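Local coordinates for protein Pro-metalloprotease PrtV (Vibrio cholerae, PDB 4L9D) that probably acts as a secreted, cytotoxic metalloprotease on host matrix proteins, its PKD1 domain, the part described here, binding calcium and regulating interdomain flexibility, at residues Ser36-Phe41 with Thr46-Ala51; Trp54-Thr57 with Ser63-Leu66; Thr65-Val68 with Asp74-Thr77. One frame throughout, in Å; residues are numbered along the deposited sequence.

Interaction 1. Residues Ser36-Phe41 with Thr46-Ala51; sequences SYLWDF and TSTEAA
Trp39 faces Ser47 as an antiparallel hydrogen-bonded pair of the hairpin made by strands 34-40 and 46-47. Trp39 N donates to Ser47 O at 2.8 Å, and Ser47 N donates to Trp39 O at 3.0 Å. Traced outward, the tryptophan side chain first meets the serine: Trp39 CB lies 4.1 Å from Ser47 CB, on the same face of the sheet. Because CG is anti to the carbonyl carbon (chi1 -72°), the indole swings back beside its own backbone N and turns its pyrrole edge to the 48-51 loop. Trp39 CD1 comes within 3.0 Å of Glu49 O. The next atom, Trp39 NE1, donates to Ala50 O at 3.2 Å in a bent bond, 140° at the hydrogen. Ala50 O is near the indole plane, yet NE1 stands above the Ala50 carbonyl plane rather than on a lone pair. Beyond it, CZ2 still borders Ala50 O. The loop is shaped by an ST turn, Glu49 N donating to Ser47 OG at 3.1 Å, and Asn25 ND2 also bonds Ala50 O. Alongside, Ala50 CA makes a CH-pi contact over one face of Tyr37, 4.0 Å from the ring centroid, while a water links Tyr37 N to Thr48 O. Past Ser47, then, backbone pairing gives way to side-chain and water links, with the buried indole N-H directed at the carbonyls of the 49-50 turn.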
loop_
_atom_site.group_PDB
_atom_site.type_symbol
_atom_site.label_atom_id
_atom_site.label_comp_id
_atom_site.label_asym_id
_atom_site.label_seq_id
_atom_site.Cartn_x
_atom_site.Cartn_y
_atom_site.Cartn_z
ATOM N N SER A 36 7.392 9.642 -3.651
ATOM C CA SER A 36 6.512 9.619 -2.495
ATOM C C SER A 36 5.428 8.557 -2.641
ATOM O O SER A 36 5.154 8.060 -3.757
ATOM C CB SER A 36 5.845 10.981 -2.289
ATOM O OG SER A 36 4.916 11.245 -3.321
ATOM N N TYR A 37 4.863 8.249 -1.498
ATOM C CA TYR A 37 3.909 7.175 -1.297
ATOM C C TYR A 37 2.783 7.662 -0.384
ATOM O O TYR A 37 3.048 8.322 0.634
ATOM C CB TYR A 37 4.583 5.995 -0.587
ATOM C CG TYR A 37 5.819 5.506 -1.266
ATOM C CD1 TYR A 37 5.770 4.731 -2.388
ATOM C CD2 TYR A 37 7.091 5.953 -0.874
ATOM C CE1 TYR A 37 6.868 4.338 -3.085
ATOM C CE2 TYR A 37 8.222 5.553 -1.520
ATOM C CZ TYR A 37 8.113 4.724 -2.630
ATOM O OH TYR A 37 9.258 4.324 -3.328
ATOM N N LEU A 38 1.552 7.273 -0.716
ATOM C CA LEU A 38 0.424 7.409 0.209
ATOM C C LEU A 38 -0.234 6.041 0.286
ATOM O O LEU A 38 -0.912 5.594 -0.678
ATOM C CB LEU A 38 -0.548 8.519 -0.190
ATOM C CG LEU A 38 -1.624 8.942 0.776
ATOM C CD1 LEU A 38 -2.754 7.954 0.872
ATOM C CD2 LEU A 38 -1.064 9.343 2.150
ATOM N N TRP A 39 -0.053 5.368 1.387
ATOM C CA TRP A 39 -0.747 4.117 1.696
ATOM C C TRP A 39 -2.006 4.447 2.465
ATOM O O TRP A 39 -2.043 5.354 3.317
ATOM C CB TRP A 39 0.134 3.230 2.637
ATOM C CG TRP A 39 1.312 2.613 2.023
ATOM C CD1 TRP A 39 2.568 3.178 1.892
ATOM C CD2 TRP A 39 1.392 1.312 1.453
ATOM N NE1 TRP A 39 3.427 2.288 1.295
ATOM C CE2 TRP A 39 2.731 1.127 1.014
ATOM C CE3 TRP A 39 0.494 0.270 1.283
ATOM C CZ2 TRP A 39 3.178 -0.097 0.476
ATOM C CZ3 TRP A 39 0.929 -0.899 0.717
ATOM C CH2 TRP A 39 2.251 -1.091 0.312
ATOM N N ASP A 40 -3.022 3.634 2.207
ATOM C CA ASP A 40 -4.369 3.835 2.743
ATOM C C ASP A 40 -4.852 2.441 3.093
ATOM O O ASP A 40 -5.070 1.602 2.218
ATOM C CB ASP A 40 -5.150 4.550 1.659
ATOM C CG ASP A 40 -6.640 4.565 1.762
ATOM O OD1 ASP A 40 -7.232 3.918 2.658
ATOM O OD2 ASP A 40 -7.271 5.245 0.883
ATOM N N PHE A 41 -4.975 2.131 4.395
ATOM C CA PHE A 41 -5.154 0.777 4.821
ATOM C C PHE A 41 -6.602 0.295 4.849
ATOM O O PHE A 41 -6.886 -0.831 5.247
ATOM C CB PHE A 41 -4.472 0.575 6.188
ATOM C CG PHE A 41 -2.980 0.965 6.195
ATOM C CD1 PHE A 41 -2.136 0.620 5.191
ATOM C CD2 PHE A 41 -2.490 1.660 7.284
ATOM C CE1 PHE A 41 -0.789 0.949 5.251
ATOM C CE2 PHE A 41 -1.135 2.035 7.330
ATOM C CZ PHE A 41 -0.303 1.632 6.322
ATOM N N THR A 46 -3.505 5.887 7.357
ATOM C CA THR A 46 -2.643 6.119 6.194
ATOM C C THR A 46 -1.168 6.092 6.620
ATOM O O THR A 46 -0.859 6.179 7.822
ATOM C CB THR A 46 -2.998 7.471 5.521
ATOM O OG1 THR A 46 -2.706 8.508 6.418
ATOM C CG2 THR A 46 -4.416 7.541 5.053
ATOM N N SER A 47 -0.313 6.056 5.628
ATOM C CA SER A 47 1.135 6.158 5.874
ATOM C C SER A 47 1.801 6.743 4.640
ATOM O O SER A 47 1.340 6.546 3.494
ATOM C CB SER A 47 1.723 4.759 6.126
ATOM O OG SER A 47 3.132 4.822 6.340
ATOM N N THR A 48 2.945 7.397 4.828
ATOM C CA THR A 48 3.788 7.893 3.741
ATOM C C THR A 48 5.090 7.070 3.638
ATOM O O THR A 48 5.962 7.454 2.857
ATOM C CB THR A 48 4.115 9.365 3.897
ATOM O OG1 THR A 48 4.956 9.567 5.028
ATOM C CG2 THR A 48 2.873 10.211 4.058
ATOM N N GLU A 49 5.203 6.002 4.368
ATOM C CA GLU A 49 6.414 5.176 4.289
ATOM C C GLU A 49 6.431 4.369 2.989
ATOM O O GLU A 49 5.405 4.034 2.446
ATOM C CB GLU A 49 6.486 4.236 5.491
ATOM C CG GLU A 49 6.463 4.976 6.829
ATOM C CD GLU A 49 6.517 4.113 8.055
ATOM O OE1 GLU A 49 6.789 2.913 7.909
ATOM O OE2 GLU A 49 6.251 4.660 9.170
ATOM N N ALA A 50 7.638 3.970 2.575
ATOM C CA ALA A 50 7.728 3.143 1.380
ATOM C C ALA A 50 7.069 1.767 1.591
ATOM O O ALA A 50 6.371 1.265 0.721
ATOM C CB ALA A 50 9.192 2.976 0.972
ATOM N N ALA A 51 7.352 1.131 2.749
ATOM C CA ALA A 51 6.891 -0.242 2.991
ATOM C C ALA A 51 6.513 -0.385 4.473
ATOM O O ALA A 51 7.260 -0.991 5.261
ATOM C CB ALA A 51 7.925 -1.265 2.548
HETATM O O HOH W 1 6.365 9.288 0.814
#

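Interaction 2. Residues Trp54-Thr57 with Ser63-Leu66; sequences WSYT and SVTL
Trp54 and Tyr56 converge on Val64 inside the immunoglobulin-like beta sandwich of this PKD domain, where the three-stranded sheet ending at strand 53-55 packs on the four-stranded sheet containing strand 60-70. The nearest CA atoms, those of Trp54 and Val64, are 10.8 Å apart, a spacing spanned by side chains alone; no hydrogen bond crosses the contact. Trp54 approaches by the outer part of its six-membered ring. Trp54 CZ2 lies 3.8 Å from both Val64 CG1 and Val64 CG2, and CG1 extends the touch to the neighbouring ring atom, CH2. The two side chains meet at a slant. The fork of the valine is set by its torsion: CG1 is anti to the backbone N (chi1 178°) and CG2 anti to the carbonyl carbon, which turns both methyls to the aromatic pair. Tyr56 arrives by its phenolic end, with its ring steeply inclined, at about 78°, to the indole plane. The hydroxyl lies near that plane, at the pyrrole edge, and Trp54 NE1 donates to Tyr56 OH at 3.0 Å, tying the two aromatics together. The same hydroxyl bonds Phe41 O, a backbone carbonyl just past the end of strand 34-40, and the Phe41 ring stacks on Trp54. A buried polar tip is thus gripped twice within apolar surroundings, to which Phe12 and Leu14 add against Val64. The hydroxyl also touches carbon: Val64 CG2 is 3.6 Å from Tyr56 OH.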
loop_
_atom_site.group_PDB
_atom_site.type_symbol
_atom_site.label_atom_id
_atom_site.label_comp_id
_atom_site.label_asym_id
_atom_site.label_seq_id
_atom_site.Cartn_x
_atom_site.Cartn_y
_atom_site.Cartn_z
ATOM N N TRP A 54 1.476 -2.412 9.656
ATOM C CA TRP A 54 0.298 -1.857 10.281
ATOM C C TRP A 54 -0.559 -2.994 10.838
ATOM O O TRP A 54 -0.256 -4.166 10.643
ATOM C CB TRP A 54 -0.516 -0.996 9.298
ATOM C CG TRP A 54 -1.104 -1.727 8.157
ATOM C CD1 TRP A 54 -2.430 -2.135 8.025
ATOM C CD2 TRP A 54 -0.487 -2.001 6.871
ATOM N NE1 TRP A 54 -2.624 -2.671 6.777
ATOM C CE2 TRP A 54 -1.482 -2.556 6.037
ATOM C CE3 TRP A 54 0.793 -1.765 6.348
ATOM C CZ2 TRP A 54 -1.225 -2.880 4.708
ATOM C CZ3 TRP A 54 1.020 -2.074 5.046
ATOM C CH2 TRP A 54 0.027 -2.606 4.228
ATOM N N SER A 55 -1.655 -2.635 11.536
ATOM C CA SER A 55 -2.565 -3.644 12.058
ATOM C C SER A 55 -3.963 -3.073 12.159
ATOM O O SER A 55 -4.210 -1.866 12.225
ATOM C CB SER A 55 -2.087 -4.170 13.397
ATOM O OG SER A 55 -2.024 -3.064 14.366
ATOM N N TYR A 56 -4.897 -4.027 12.256
ATOM C CA TYR A 56 -6.311 -3.750 12.447
ATOM C C TYR A 56 -6.752 -4.195 13.866
ATOM O O TYR A 56 -5.955 -4.760 14.621
ATOM C CB TYR A 56 -7.119 -4.510 11.361
ATOM C CG TYR A 56 -6.713 -4.134 9.961
ATOM C CD1 TYR A 56 -7.264 -3.025 9.347
ATOM C CD2 TYR A 56 -5.788 -4.878 9.264
ATOM C CE1 TYR A 56 -6.862 -2.638 8.095
ATOM C CE2 TYR A 56 -5.368 -4.482 7.991
ATOM C CZ TYR A 56 -5.937 -3.397 7.395
ATOM O OH TYR A 56 -5.535 -3.047 6.128
ATOM N N THR A 57 -7.954 -3.837 14.249
ATOM C CA THR A 57 -8.546 -4.214 15.515
ATOM C C THR A 57 -9.647 -5.270 15.348
ATOM O O THR A 57 -9.737 -6.244 16.063
ATOM C CB THR A 57 -8.996 -2.944 16.258
ATOM O OG1 THR A 57 -7.855 -2.171 16.587
ATOM C CG2 THR A 57 -9.738 -3.261 17.531
ATOM N N SER A 63 -9.602 -2.995 2.270
ATOM C CA SER A 63 -8.935 -2.641 1.051
ATOM C C SER A 63 -7.665 -1.814 1.328
ATOM O O SER A 63 -7.752 -0.778 1.963
ATOM C CB SER A 63 -9.867 -1.866 0.165
ATOM O OG SER A 63 -10.980 -2.635 -0.223
ATOM N N VAL A 64 -6.551 -2.334 0.870
ATOM C CA VAL A 64 -5.271 -1.619 1.006
ATOM C C VAL A 64 -4.952 -0.976 -0.322
ATOM O O VAL A 64 -4.893 -1.651 -1.369
ATOM C CB VAL A 64 -4.161 -2.591 1.385
ATOM C CG1 VAL A 64 -2.853 -1.884 1.477
ATOM C CG2 VAL A 64 -4.475 -3.233 2.717
ATOM N N THR A 65 -4.755 0.338 -0.314
ATOM C CA THR A 65 -4.499 1.127 -1.483
ATOM C C THR A 65 -3.149 1.819 -1.361
ATOM O O THR A 65 -2.841 2.392 -0.299
ATOM C CB THR A 65 -5.668 2.161 -1.636
ATOM O OG1 THR A 65 -6.926 1.457 -1.659
ATOM C CG2 THR A 65 -5.523 2.942 -2.885
ATOM N N LEU A 66 -2.371 1.798 -2.421
ATOM C CA LEU A 66 -1.103 2.527 -2.510
ATOM C C LEU A 66 -1.134 3.453 -3.696
ATOM O O LEU A 66 -1.372 2.998 -4.826
ATOM C CB LEU A 66 0.080 1.567 -2.676
ATOM C CG LEU A 66 1.438 2.249 -2.971
ATOM C CD1 LEU A 66 1.887 3.161 -1.826
ATOM C CD2 LEU A 66 2.492 1.227 -3.285
#

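Interaction 3. Residues Thr65-Val68 with Asp74-Thr77; sequences TLTV and DSDT
Thr67 and Thr77 sit opposite each other as an antiparallel non-hydrogen-bonded pair, their CA atoms 4.3 Å apart, and their hydroxyls supply the link that the backbones do not make there. Thr67 OG1 and Thr77 OG1 are hydrogen-bonded at 2.8 Å, and either could be the donor. Both oxygens take the same torsional position, anti to the carbonyl carbon (chi1 -66° and -56°), which brings them together above the sheet. This leaves each CG2 anti to its own backbone N. For Thr77 that places the methyl against Thr65, two residues back along strand 60-70 on the same face: Thr77 CG2 is only 3.3 Å from Thr65 CG2, tighter than ordinary van der Waals contact. On the other face, Val68 and Asp76 form the hydrogen-bonded pair. Val68 N donates to Asp76 O at 2.9 Å, and Asp76 N donates to Val68 O at 3.0 Å. That second oxygen also meets the CA-H of Ser75, with Ser75 CA 3.0 Å from Val68 O. Two polar side chains look elsewhere: Asp76 OD2 accepts from Ala10 N, and Ser75 OG bonds Thr69 OG1. Asp74 points away from 65-68; its OD2 is salt-bridged to Lys72, and its backbone N donates to Asp70 OD1. This is a beta hairpin, strands 60-70 and 75-84, whose connecting end carries Asp70 and Asp74 of the PKD1 calcium-binding site, which also includes Ile6 and Asp31.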
loop_
_atom_site.group_PDB
_atom_site.type_symbol
_atom_site.label_atom_id
_atom_site.label_comp_id
_atom_site.label_asym_id
_atom_site.label_seq_id
_atom_site.Cartn_x
_atom_site.Cartn_y
_atom_site.Cartn_z
ATOM N N THR A 65 -4.755 0.338 -0.314
ATOM C CA THR A 65 -4.499 1.127 -1.483
ATOM C C THR A 65 -3.149 1.819 -1.361
ATOM O O THR A 65 -2.841 2.392 -0.299
ATOM C CB THR A 65 -5.668 2.161 -1.636
ATOM O OG1 THR A 65 -6.926 1.457 -1.659
ATOM C CG2 THR A 65 -5.523 2.942 -2.885
ATOM N N LEU A 66 -2.371 1.798 -2.421
ATOM C CA LEU A 66 -1.103 2.527 -2.510
ATOM C C LEU A 66 -1.134 3.453 -3.696
ATOM O O LEU A 66 -1.372 2.998 -4.826
ATOM C CB LEU A 66 0.080 1.567 -2.676
ATOM C CG LEU A 66 1.438 2.249 -2.971
ATOM C CD1 LEU A 66 1.887 3.161 -1.826
ATOM C CD2 LEU A 66 2.492 1.227 -3.285
ATOM N N THR A 67 -0.814 4.718 -3.463
ATOM C CA THR A 67 -0.546 5.680 -4.512
ATOM C C THR A 67 0.924 6.028 -4.485
ATOM O O THR A 67 1.472 6.314 -3.406
ATOM C CB THR A 67 -1.416 6.955 -4.279
ATOM O OG1 THR A 67 -2.795 6.637 -4.428
ATOM C CG2 THR A 67 -1.083 8.065 -5.284
ATOM N N VAL A 68 1.548 5.986 -5.658
ATOM C CA VAL A 68 2.926 6.437 -5.806
ATOM C C VAL A 68 2.923 7.685 -6.698
ATOM O O VAL A 68 2.089 7.799 -7.596
ATOM C CB VAL A 68 3.814 5.353 -6.390
ATOM C CG1 VAL A 68 3.729 4.065 -5.548
ATOM C CG2 VAL A 68 3.534 5.026 -7.870
ATOM N N ASP A 74 3.482 12.826 -11.593
ATOM C CA ASP A 74 2.475 11.847 -12.019
ATOM C C ASP A 74 2.267 10.786 -10.972
ATOM O O ASP A 74 3.255 10.364 -10.335
ATOM C CB ASP A 74 2.856 11.256 -13.375
ATOM C CG ASP A 74 2.916 12.281 -14.465
ATOM O OD1 ASP A 74 2.127 13.275 -14.438
ATOM O OD2 ASP A 74 3.704 12.130 -15.384
ATOM N N SER A 75 1.051 10.300 -10.824
ATOM C CA SER A 75 0.713 9.313 -9.825
ATOM C C SER A 75 0.058 8.086 -10.446
ATOM O O SER A 75 -0.512 8.123 -11.536
ATOM C CB SER A 75 -0.250 9.919 -8.793
ATOM O OG SER A 75 0.335 11.001 -8.091
ATOM N N ASP A 76 0.070 6.988 -9.685
ATOM C CA ASP A 76 -0.626 5.765 -10.010
ATOM C C ASP A 76 -1.010 5.083 -8.738
ATOM O O ASP A 76 -0.339 5.243 -7.693
ATOM C CB ASP A 76 0.242 4.813 -10.859
ATOM C CG ASP A 76 -0.506 3.641 -11.375
ATOM O OD1 ASP A 76 -1.543 3.899 -12.074
ATOM O OD2 ASP A 76 -0.136 2.472 -11.155
ATOM N N THR A 77 -2.070 4.271 -8.781
ATOM C CA THR A 77 -2.628 3.618 -7.615
ATOM C C THR A 77 -2.889 2.149 -7.877
ATOM O O THR A 77 -3.361 1.775 -8.946
ATOM C CB THR A 77 -3.911 4.340 -7.173
ATOM O OG1 THR A 77 -3.602 5.726 -6.934
ATOM C CG2 THR A 77 -4.591 3.745 -5.966
#

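Overall arrangement
Strand 60-70 connects all three contacts: interactions 2 and 3 both use it, sharing Thr65 and Leu66, while the 36-41 segment of interaction 1 lies beside it in the four-stranded sheet, with Leu38 N near Thr67 O at 2.9 Å. Interactions 1 and 3 are hairpins within that sheet, interaction 1 mostly at the surface and interaction 3 partly buried, and both rest on backbone hydrogen bonds. Interaction 2 instead spans the two sheets through a buried, apolar core. Interactions 1 and 2 meet at Phe41, whose CE1 is 3.3 Å from Trp54 CE3. The calcium-site aspartate belongs to interaction 3; interaction 2 lies far from any such site.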